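6-phosphogluconolactonase (Trypanosoma cruzi, PDB 6VYE) probably hydrolyses 6-phosphogluconolactone to 6-phosphogluconate, the second step of the oxidative pentose phosphate pathway. Local coordinates at residues L68-F81 and L103-V115. Numbering follows the deposited sequence.
Sequences LHLLKEERALRFFF and LLRDIPEDLVVPV. Unlike the reference sequence in segment 103-115: Arg105 (reference His).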
ATOM      1  N   LEU A  68     -12.079 -16.635  -4.776  1.00 18.30           N
ATOM      2  CA  LEU A  68     -10.990 -17.598  -4.477  1.00 19.30           C
ATOM      3  C   LEU A  68     -10.562 -18.336  -5.749  1.00 18.87           C
ATOM      4  O   LEU A  68      -9.365 -18.651  -5.894  1.00 18.80           O
ATOM      5  CB  LEU A  68     -11.413 -18.607  -3.415  1.00 20.91           C
ATOM      6  CG  LEU A  68     -10.256 -19.412  -2.823  1.00 22.04           C
ATOM      7  CD1 LEU A  68      -9.075 -18.509  -2.457  1.00 22.72           C
ATOM      8  CD2 LEU A  68     -10.732 -20.167  -1.590  1.00 22.02           C
ATOM      9  N   HIS A  69     -11.508 -18.682  -6.613  1.00 17.33           N
ATOM     10  CA  HIS A  69     -11.216 -19.416  -7.859  1.00 17.21           C
ATOM     11  C   HIS A  69     -10.241 -18.596  -8.721  1.00 15.44           C
ATOM     12  O   HIS A  69      -9.310 -19.171  -9.303  1.00 14.83           O
ATOM     13  CB  HIS A  69     -12.515 -19.753  -8.607  1.00 17.75           C
ATOM     14  CG  HIS A  69     -12.216 -20.623  -9.773  1.00 19.15           C
ATOM     15  ND1 HIS A  69     -11.992 -20.101 -11.048  1.00 22.60           N
ATOM     16  CD2 HIS A  69     -12.000 -21.951  -9.850  1.00 19.00           C
ATOM     17  CE1 HIS A  69     -11.712 -21.114 -11.861  1.00 22.93           C
ATOM     18  NE2 HIS A  69     -11.691 -22.241 -11.152  1.00 20.45           N
ATOM     19  N   LEU A  70     -10.472 -17.291  -8.795  1.00 14.05           N
ATOM     20  CA  LEU A  70      -9.682 -16.363  -9.611  1.00 15.38           C
ATOM     21  C   LEU A  70      -8.260 -16.317  -9.047  1.00 16.17           C
ATOM     22  O   LEU A  70      -7.335 -16.286  -9.855  1.00 16.20           O
ATOM     23  CB  LEU A  70     -10.358 -14.996  -9.591  1.00 14.90           C
ATOM     24  CG  LEU A  70      -9.626 -13.876 -10.311  1.00 16.00           C
ATOM     25  CD1 LEU A  70      -9.405 -14.225 -11.767  1.00 17.11           C
ATOM     26  CD2 LEU A  70     -10.402 -12.579 -10.208  1.00 17.06           C
ATOM     27  N   LEU A  71      -8.108 -16.331  -7.720  1.00 17.32           N
ATOM     28  CA  LEU A  71      -6.805 -16.082  -7.028  1.00 17.48           C
ATOM     29  C   LEU A  71      -6.027 -17.385  -6.814  1.00 18.83           C
ATOM     30  O   LEU A  71      -4.769 -17.383  -6.968  1.00 21.05           O
ATOM     31  CB  LEU A  71      -7.079 -15.353  -5.708  1.00 16.28           C
ATOM     32  CG  LEU A  71      -7.783 -14.003  -5.862  1.00 17.36           C
ATOM     33  CD1 LEU A  71      -7.988 -13.342  -4.518  1.00 17.51           C
ATOM     34  CD2 LEU A  71      -7.056 -13.080  -6.828  1.00 17.00           C
ATOM     35  N   LYS A  72      -6.713 -18.463  -6.458  1.00 20.78           N
ATOM     36  CA  LYS A  72      -6.073 -19.761  -6.123  1.00 21.20           C
ATOM     37  C   LYS A  72      -5.884 -20.593  -7.397  1.00 21.41           C
ATOM     38  O   LYS A  72      -4.733 -20.892  -7.717  1.00 23.14           O
ATOM     39  CB  LYS A  72      -6.882 -20.483  -5.044  1.00 22.59           C
ATOM     40  CG  LYS A  72      -6.553 -21.953  -4.806  1.00 24.70           C
ATOM     41  CD  LYS A  72      -7.463 -22.510  -3.726  1.00 25.91           C
ATOM     42  CE  LYS A  72      -6.782 -23.472  -2.789  1.00 29.25           C
ATOM     43  NZ  LYS A  72      -6.528 -24.776  -3.426  1.00 29.41           N
ATOM     44  N   GLU A  73      -6.962 -20.968  -8.088  1.00 21.13           N
ATOM     45  CA  GLU A  73      -6.918 -21.832  -9.303  1.00 20.46           C
ATOM     46  C   GLU A  73      -6.320 -21.066 -10.485  1.00 18.34           C
ATOM     47  O   GLU A  73      -5.580 -21.699 -11.250  1.00 16.22           O
ATOM     48  CB  GLU A  73      -8.299 -22.325  -9.740  1.00 24.66           C
ATOM     49  CG  GLU A  73      -8.707 -23.626  -9.061  1.00 31.39           C
ATOM     50  CD  GLU A  73      -8.877 -23.484  -7.563  1.00 34.77           C
ATOM     51  OE1 GLU A  73      -9.434 -22.454  -7.128  1.00 39.34           O
ATOM     52  OE2 GLU A  73      -8.372 -24.353  -6.833  1.00 40.27           O
ATOM     53  N   GLU A  74      -6.690 -19.793 -10.681  1.00 17.07           N
ATOM     54  CA  GLU A  74      -6.328 -19.040 -11.911  1.00 18.54           C
ATOM     55  C   GLU A  74      -5.059 -18.207 -11.649  1.00 16.38           C
ATOM     56  O   GLU A  74      -4.542 -17.624 -12.630  1.00 15.79           O
ATOM     57  CB  GLU A  74      -7.488 -18.203 -12.455  1.00 20.52           C
ATOM     58  CG  GLU A  74      -8.657 -19.007 -12.998  1.00 24.38           C
ATOM     59  CD  GLU A  74      -9.624 -18.148 -13.810  1.00 29.93           C
ATOM     60  OE1 GLU A  74      -9.160 -17.436 -14.754  1.00 30.91           O
ATOM     61  OE2 GLU A  74     -10.840 -18.125 -13.475  1.00 42.06           O
ATOM     62  N   ARG A  75      -4.547 -18.198 -10.410  1.00 15.33           N
ATOM     63  CA  ARG A  75      -3.245 -17.571 -10.059  1.00 15.36           C
ATOM     64  C   ARG A  75      -3.203 -16.123 -10.579  1.00 15.72           C
ATOM     65  O   ARG A  75      -2.207 -15.762 -11.251  1.00 17.51           O
ATOM     66  CB  ARG A  75      -2.118 -18.424 -10.661  1.00 15.28           C
ATOM     67  CG  ARG A  75      -2.119 -19.870 -10.178  1.00 16.07           C
ATOM     68  CD  ARG A  75      -1.143 -20.800 -10.869  1.00 15.81           C
ATOM     69  NE  ARG A  75       0.166 -20.171 -11.030  1.00 17.69           N
ATOM     70  CZ  ARG A  75       1.109 -20.110 -10.103  1.00 18.29           C
ATOM     71  NH1 ARG A  75       0.941 -20.670  -8.927  1.00 19.51           N
ATOM     72  NH2 ARG A  75       2.259 -19.519 -10.367  1.00 20.44           N
ATOM     73  N   ALA A  76      -4.238 -15.320 -10.340  1.00 14.55           N
ATOM     74  CA  ALA A  76      -4.360 -13.959 -10.903  1.00 15.16           C
ATOM     75  C   ALA A  76      -3.419 -12.945 -10.235  1.00 15.25           C
ATOM     76  O   ALA A  76      -3.046 -11.971 -10.937  1.00 16.72           O
ATOM     77  CB  ALA A  76      -5.779 -13.504 -10.824  1.00 15.41           C
ATOM     78  N   LEU A  77      -2.979 -13.175  -8.996  1.00 14.93           N
ATOM     79  CA  LEU A  77      -2.255 -12.163  -8.178  1.00 14.22           C
ATOM     80  C   LEU A  77      -1.052 -12.792  -7.474  1.00 14.38           C
ATOM     81  O   LEU A  77      -1.143 -13.926  -6.941  1.00 13.36           O
ATOM     82  CB  LEU A  77      -3.189 -11.518  -7.134  1.00 14.79           C
ATOM     83  CG  LEU A  77      -4.208 -10.499  -7.665  1.00 16.15           C
ATOM     84  CD1 LEU A  77      -5.081  -9.938  -6.550  1.00 17.02           C
ATOM     85  CD2 LEU A  77      -3.571  -9.360  -8.430  1.00 16.27           C
ATOM     86  N   ARG A  78       0.009 -12.000  -7.394  1.00 13.21           N
ATOM     87  CA  ARG A  78       1.195 -12.260  -6.558  1.00 14.02           C
ATOM     88  C   ARG A  78       1.202 -11.162  -5.495  1.00 13.20           C
ATOM     89  O   ARG A  78       1.231  -9.959  -5.832  1.00 11.85           O
ATOM     90  CB  ARG A  78       2.449 -12.321  -7.431  1.00 14.15           C
ATOM     91  CG  ARG A  78       3.627 -12.965  -6.734  1.00 16.26           C
ATOM     92  CD  ARG A  78       4.913 -12.725  -7.538  1.00 17.57           C
ATOM     93  NE  ARG A  78       4.897 -13.441  -8.821  1.00 19.80           N
ATOM     94  CZ  ARG A  78       5.111 -14.751  -8.974  1.00 21.29           C
ATOM     95  NH1 ARG A  78       5.336 -15.548  -7.942  1.00 21.64           N
ATOM     96  NH2 ARG A  78       5.057 -15.286 -10.170  1.00 22.14           N
ATOM     97  N   PHE A  79       1.046 -11.604  -4.256  1.00 12.76           N
ATOM     98  CA  PHE A  79       0.782 -10.758  -3.082  1.00 12.79           C
ATOM     99  C   PHE A  79       2.118 -10.382  -2.437  1.00 12.54           C
ATOM    100  O   PHE A  79       2.827 -11.271  -1.917  1.00 13.62           O
ATOM    101  CB  PHE A  79      -0.155 -11.493  -2.118  1.00 12.48           C
ATOM    102  CG  PHE A  79      -1.545 -11.750  -2.658  1.00 13.10           C
ATOM    103  CD1 PHE A  79      -2.522 -10.777  -2.550  1.00 12.81           C
ATOM    104  CD2 PHE A  79      -1.877 -12.978  -3.219  1.00 13.29           C
ATOM    105  CE1 PHE A  79      -3.797 -10.992  -3.047  1.00 13.02           C
ATOM    106  CE2 PHE A  79      -3.156 -13.204  -3.716  1.00 13.99           C
ATOM    107  CZ  PHE A  79      -4.125 -12.229  -3.565  1.00 13.70           C
ATOM    108  N   PHE A  80       2.396  -9.091  -2.432  1.00 12.79           N
ATOM    109  CA  PHE A  80       3.522  -8.427  -1.727  1.00 14.02           C
ATOM    110  C   PHE A  80       2.930  -7.516  -0.654  1.00 13.57           C
ATOM    111  O   PHE A  80       1.729  -7.365  -0.609  1.00 13.53           O
ATOM    112  CB  PHE A  80       4.330  -7.601  -2.721  1.00 13.74           C
ATOM    113  CG  PHE A  80       5.025  -8.391  -3.801  1.00 14.28           C
ATOM    114  CD1 PHE A  80       4.341  -8.821  -4.932  1.00 14.31           C
ATOM    115  CD2 PHE A  80       6.380  -8.675  -3.714  1.00 15.18           C
ATOM    116  CE1 PHE A  80       4.981  -9.541  -5.936  1.00 14.58           C
ATOM    117  CE2 PHE A  80       7.013  -9.422  -4.703  1.00 15.85           C
ATOM    118  CZ  PHE A  80       6.307  -9.866  -5.807  1.00 15.32           C
ATOM    119  N   PHE A  81       3.768  -6.916   0.170  1.00 15.35           N
ATOM    120  CA  PHE A  81       3.334  -5.996   1.247  1.00 16.79           C
ATOM    121  C   PHE A  81       3.936  -4.627   0.987  1.00 17.73           C
ATOM    122  O   PHE A  81       5.138  -4.562   0.686  1.00 19.02           O
ATOM    123  CB  PHE A  81       3.695  -6.583   2.607  1.00 17.11           C
ATOM    124  CG  PHE A  81       2.888  -7.814   2.900  1.00 15.70           C
ATOM    125  CD1 PHE A  81       1.685  -7.718   3.582  1.00 15.30           C
ATOM    126  CD2 PHE A  81       3.273  -9.035   2.370  1.00 16.40           C
ATOM    127  CE1 PHE A  81       0.923  -8.852   3.810  1.00 15.25           C
ATOM    128  CE2 PHE A  81       2.479 -10.159   2.556  1.00 17.29           C
ATOM    129  CZ  PHE A  81       1.316 -10.063   3.297  1.00 16.13           C
ATOM    130  N   LEU A 103      -7.202 -14.470   3.883  1.00 19.64           N
ATOM    131  CA  LEU A 103      -7.084 -14.810   2.431  1.00 19.70           C
ATOM    132  C   LEU A 103      -5.874 -15.716   2.141  1.00 18.58           C
ATOM    133  O   LEU A 103      -6.064 -16.715   1.480  1.00 17.04           O
ATOM    134  CB  LEU A 103      -6.972 -13.491   1.656  1.00 17.91           C
ATOM    135  CG  LEU A 103      -6.633 -13.615   0.175  1.00 18.41           C
ATOM    136  CD1 LEU A 103      -7.685 -14.415  -0.582  1.00 17.74           C
ATOM    137  CD2 LEU A 103      -6.462 -12.231  -0.432  1.00 18.34           C
ATOM    138  N   LEU A 104      -4.657 -15.360   2.571  1.00 19.02           N
ATOM    139  CA  LEU A 104      -3.434 -15.910   1.930  1.00 17.77           C
ATOM    140  C   LEU A 104      -3.193 -17.368   2.338  1.00 17.46           C
ATOM    141  O   LEU A 104      -2.423 -18.030   1.638  1.00 16.20           O
ATOM    142  CB  LEU A 104      -2.234 -15.021   2.240  1.00 17.64           C
ATOM    143  CG  LEU A 104      -2.343 -13.597   1.712  1.00 18.66           C
ATOM    144  CD1 LEU A 104      -1.055 -12.826   1.992  1.00 19.67           C
ATOM    145  CD2 LEU A 104      -2.628 -13.573   0.223  1.00 18.71           C
ATOM    146  N   ARG A 105      -3.841 -17.849   3.401  1.00 17.40           N
ATOM    147  CA  ARG A 105      -3.732 -19.261   3.855  1.00 18.58           C
ATOM    148  C   ARG A 105      -4.169 -20.193   2.708  1.00 19.05           C
ATOM    149  O   ARG A 105      -3.661 -21.286   2.635  1.00 17.05           O
ATOM    150  CB  ARG A 105      -4.554 -19.490   5.133  1.00 19.63           C
ATOM    151  CG  ARG A 105      -6.044 -19.191   5.029  1.00 19.96           C
ATOM    152  CD  ARG A 105      -6.736 -19.243   6.396  1.00 21.88           C
ATOM    153  NE  ARG A 105      -8.037 -18.566   6.381  1.00 24.56           N
ATOM    154  CZ  ARG A 105      -9.182 -19.119   5.978  1.00 25.58           C
ATOM    155  NH1 ARG A 105      -9.222 -20.388   5.615  1.00 29.00           N
ATOM    156  NH2 ARG A 105     -10.295 -18.417   5.970  1.00 27.61           N
ATOM    157  N   ASP A 106      -5.024 -19.734   1.793  1.00 19.90           N
ATOM    158  CA  ASP A 106      -5.528 -20.555   0.665  1.00 20.26           C
ATOM    159  C   ASP A 106      -4.912 -20.155  -0.691  1.00 20.03           C
ATOM    160  O   ASP A 106      -5.469 -20.583  -1.713  1.00 19.53           O
ATOM    161  CB  ASP A 106      -7.041 -20.428   0.608  1.00 21.73           C
ATOM    162  CG  ASP A 106      -7.713 -21.257   1.692  1.00 23.95           C
ATOM    163  OD1 ASP A 106      -8.646 -20.757   2.349  1.00 24.23           O
ATOM    164  OD2 ASP A 106      -7.269 -22.374   1.887  1.00 28.59           O
ATOM    165  N   ILE A 107      -3.835 -19.362  -0.729  1.00 18.98           N
ATOM    166  CA  ILE A 107      -3.159 -18.931  -1.994  1.00 18.31           C
ATOM    167  C   ILE A 107      -1.906 -19.774  -2.198  1.00 18.72           C
ATOM    168  O   ILE A 107      -1.168 -20.026  -1.262  1.00 17.23           O
ATOM    169  CB  ILE A 107      -2.841 -17.418  -1.945  1.00 17.37           C
ATOM    170  CG1 ILE A 107      -4.124 -16.616  -1.779  1.00 17.75           C
ATOM    171  CG2 ILE A 107      -2.029 -16.952  -3.158  1.00 16.86           C
ATOM    172  CD1 ILE A 107      -5.184 -16.890  -2.833  1.00 17.78           C
ATOM    173  N   PRO A 108      -1.612 -20.247  -3.427  1.00 21.23           N
ATOM    174  CA  PRO A 108      -0.357 -20.963  -3.688  1.00 19.97           C
ATOM    175  C   PRO A 108       0.868 -20.195  -3.166  1.00 20.37           C
ATOM    176  O   PRO A 108       0.867 -18.950  -3.198  1.00 20.14           O
ATOM    177  CB  PRO A 108      -0.328 -21.091  -5.209  1.00 20.75           C
ATOM    178  CG  PRO A 108      -1.799 -21.074  -5.607  1.00 20.10           C
ATOM    179  CD  PRO A 108      -2.478 -20.154  -4.615  1.00 21.18           C
ATOM    180  N   GLU A 109       1.831 -20.926  -2.608  1.00 19.91           N
ATOM    181  CA  GLU A 109       2.924 -20.368  -1.765  1.00 22.95           C
ATOM    182  C   GLU A 109       3.810 -19.449  -2.609  1.00 21.86           C
ATOM    183  O   GLU A 109       4.246 -18.393  -2.090  1.00 24.58           O
ATOM    184  CB  GLU A 109       3.744 -21.463  -1.076  1.00 26.10           C
ATOM    185  CG  GLU A 109       4.558 -22.329  -2.022  1.00 31.10           C
ATOM    186  CD  GLU A 109       5.504 -23.277  -1.302  1.00 33.56           C
ATOM    187  OE1 GLU A 109       6.715 -23.211  -1.561  1.00 37.66           O
ATOM    188  OE2 GLU A 109       5.024 -24.033  -0.431  1.00 40.20           O
ATOM    189  N   ASP A 110       4.037 -19.790  -3.871  1.00 20.39           N
ATOM    190  CA  ASP A 110       4.874 -18.964  -4.775  1.00 20.23           C
ATOM    191  C   ASP A 110       4.202 -17.604  -4.996  1.00 18.72           C
ATOM    192  O   ASP A 110       4.914 -16.686  -5.408  1.00 19.07           O
ATOM    193  CB  ASP A 110       5.199 -19.691  -6.083  1.00 22.47           C
ATOM    194  CG  ASP A 110       4.042 -19.796  -7.068  1.00 24.75           C
ATOM    195  OD1 ASP A 110       2.993 -20.384  -6.718  1.00 26.43           O
ATOM    196  OD2 ASP A 110       4.194 -19.281  -8.183  1.00 27.56           O
ATOM    197  N   LEU A 111       2.901 -17.466  -4.704  1.00 17.62           N
ATOM    198  CA  LEU A 111       2.118 -16.225  -4.967  1.00 16.57           C
ATOM    199  C   LEU A 111       2.006 -15.384  -3.686  1.00 16.12           C
ATOM    200  O   LEU A 111       1.329 -14.357  -3.697  1.00 14.94           O
ATOM    201  CB  LEU A 111       0.743 -16.608  -5.522  1.00 15.04           C
ATOM    202  CG  LEU A 111       0.690 -17.214  -6.927  1.00 15.34           C
ATOM    203  CD1 LEU A 111      -0.760 -17.282  -7.421  1.00 14.46           C
ATOM    204  CD2 LEU A 111       1.547 -16.465  -7.923  1.00 16.07           C
ATOM    205  N   VAL A 112       2.721 -15.768  -2.630  1.00 17.04           N
ATOM    206  CA  VAL A 112       2.666 -15.061  -1.328  1.00 16.71           C
ATOM    207  C   VAL A 112       4.084 -14.666  -0.983  1.00 15.22           C
ATOM    208  O   VAL A 112       4.892 -15.562  -0.807  1.00 14.93           O
ATOM    209  CB  VAL A 112       2.018 -15.946  -0.246  1.00 17.01           C
ATOM    210  CG1 VAL A 112       1.993 -15.236   1.096  1.00 18.31           C
ATOM    211  CG2 VAL A 112       0.637 -16.374  -0.669  1.00 18.05           C
ATOM    212  N   VAL A 113       4.358 -13.374  -0.887  1.00 15.50           N
ATOM    213  CA  VAL A 113       5.751 -12.874  -0.751  1.00 16.39           C
ATOM    214  C   VAL A 113       5.828 -11.960   0.463  1.00 15.83           C
ATOM    215  O   VAL A 113       5.792 -10.747   0.324  1.00 17.23           O
ATOM    216  CB  VAL A 113       6.188 -12.198  -2.069  1.00 16.36           C
ATOM    217  CG1 VAL A 113       7.688 -12.012  -2.128  1.00 15.97           C
ATOM    218  CG2 VAL A 113       5.690 -12.997  -3.277  1.00 16.18           C
ATOM    219  N   PRO A 114       5.912 -12.523   1.686  1.00 17.46           N
ATOM    220  CA  PRO A 114       6.025 -11.733   2.915  1.00 18.21           C
ATOM    221  C   PRO A 114       7.419 -11.108   3.069  1.00 18.82           C
ATOM    222  O   PRO A 114       8.352 -11.544   2.407  1.00 19.50           O
ATOM    223  CB  PRO A 114       5.854 -12.722   4.078  1.00 19.54           C
ATOM    224  CG  PRO A 114       5.705 -14.101   3.436  1.00 19.81           C
ATOM    225  CD  PRO A 114       5.982 -13.965   1.949  1.00 18.89           C
ATOM    226  N   VAL A 115       7.530 -10.084   3.904  1.00 18.70           N
ATOM    227  CA  VAL A 115       8.847  -9.543   4.341  1.00 21.14           C
ATOM    228  C   VAL A 115       9.465 -10.571   5.307  1.00 23.47           C
ATOM    229  O   VAL A 115       8.747 -11.066   6.183  1.00 22.21           O
ATOM    230  CB  VAL A 115       8.655  -8.147   4.962  1.00 21.61           C
ATOM    231  CG1 VAL A 115       9.934  -7.593   5.580  1.00 23.60           C
ATOM    232  CG2 VAL A 115       8.084  -7.160   3.957  1.00 20.56           C
TER
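Phe79 and Val112 form a single parallel beta bridge, in which the chain leaving helix 95-104 runs beside strand 77-85 of the central sheet of this Rossmann-like alpha/beta fold. Two backbone hydrogen bonds make the bridge. Phe79 N donates to Leu111 O at 2.8 Å and 175°, and Val113 N donates to Phe79 O. On its other edge strand 77-85 pairs with strand 46-50.

Many of the apolar contacts gather round the Phe79 ring. Leu104 CD2 sits over one face, 3.7 Å from the ring centroid, as a CH-pi contact. Leu77 CB covers the opposite face. Leu103 CD2 and Ile107 CG2 approach the ring obliquely. Ile107 also reaches helix 68-73, where its CD1 meets Leu71 CB at 3.8 Å. Leu111 packs its CD1 against Leu77 O and Arg75 CA of the backbone. Further along the strand, Val113 CB lies over a face of the Phe80 ring, and Phe81 turns its ring edge to Val113 O. Tyr138 of helix 128-146 hydrogen-bonds through its hydroxyl to both Phe81 N and Val113 O.

The polar contacts centre on Asp110. Arg75 follows helix 68-73 with positive phi, and its side chain bends at chi3 (44°) to bring the guanidinium end-on to the carboxylate, in a salt bridge of two hydrogen bonds. The two groups are nearly coplanar. Arg78 NH1 lies 3.9 Å from Asp110 OD2, a long salt bridge that extends the pair into a network of Arg75, Arg78 and Asp110. Leu111 CD2 lies over one face of the Arg78 guanidinium. Asp106 OD1 is hydrogen-bonded to His64 NE2, while the Lys72 chain lies against Asp106 O, a buried oxygen with no polar partner in the model.

In the Arg75 pair, NH1 meets OD1 of Asp110 at 3.0 Å and NH2 meets OD2 at 2.9 Å, both oxygens using their syn lone pairs.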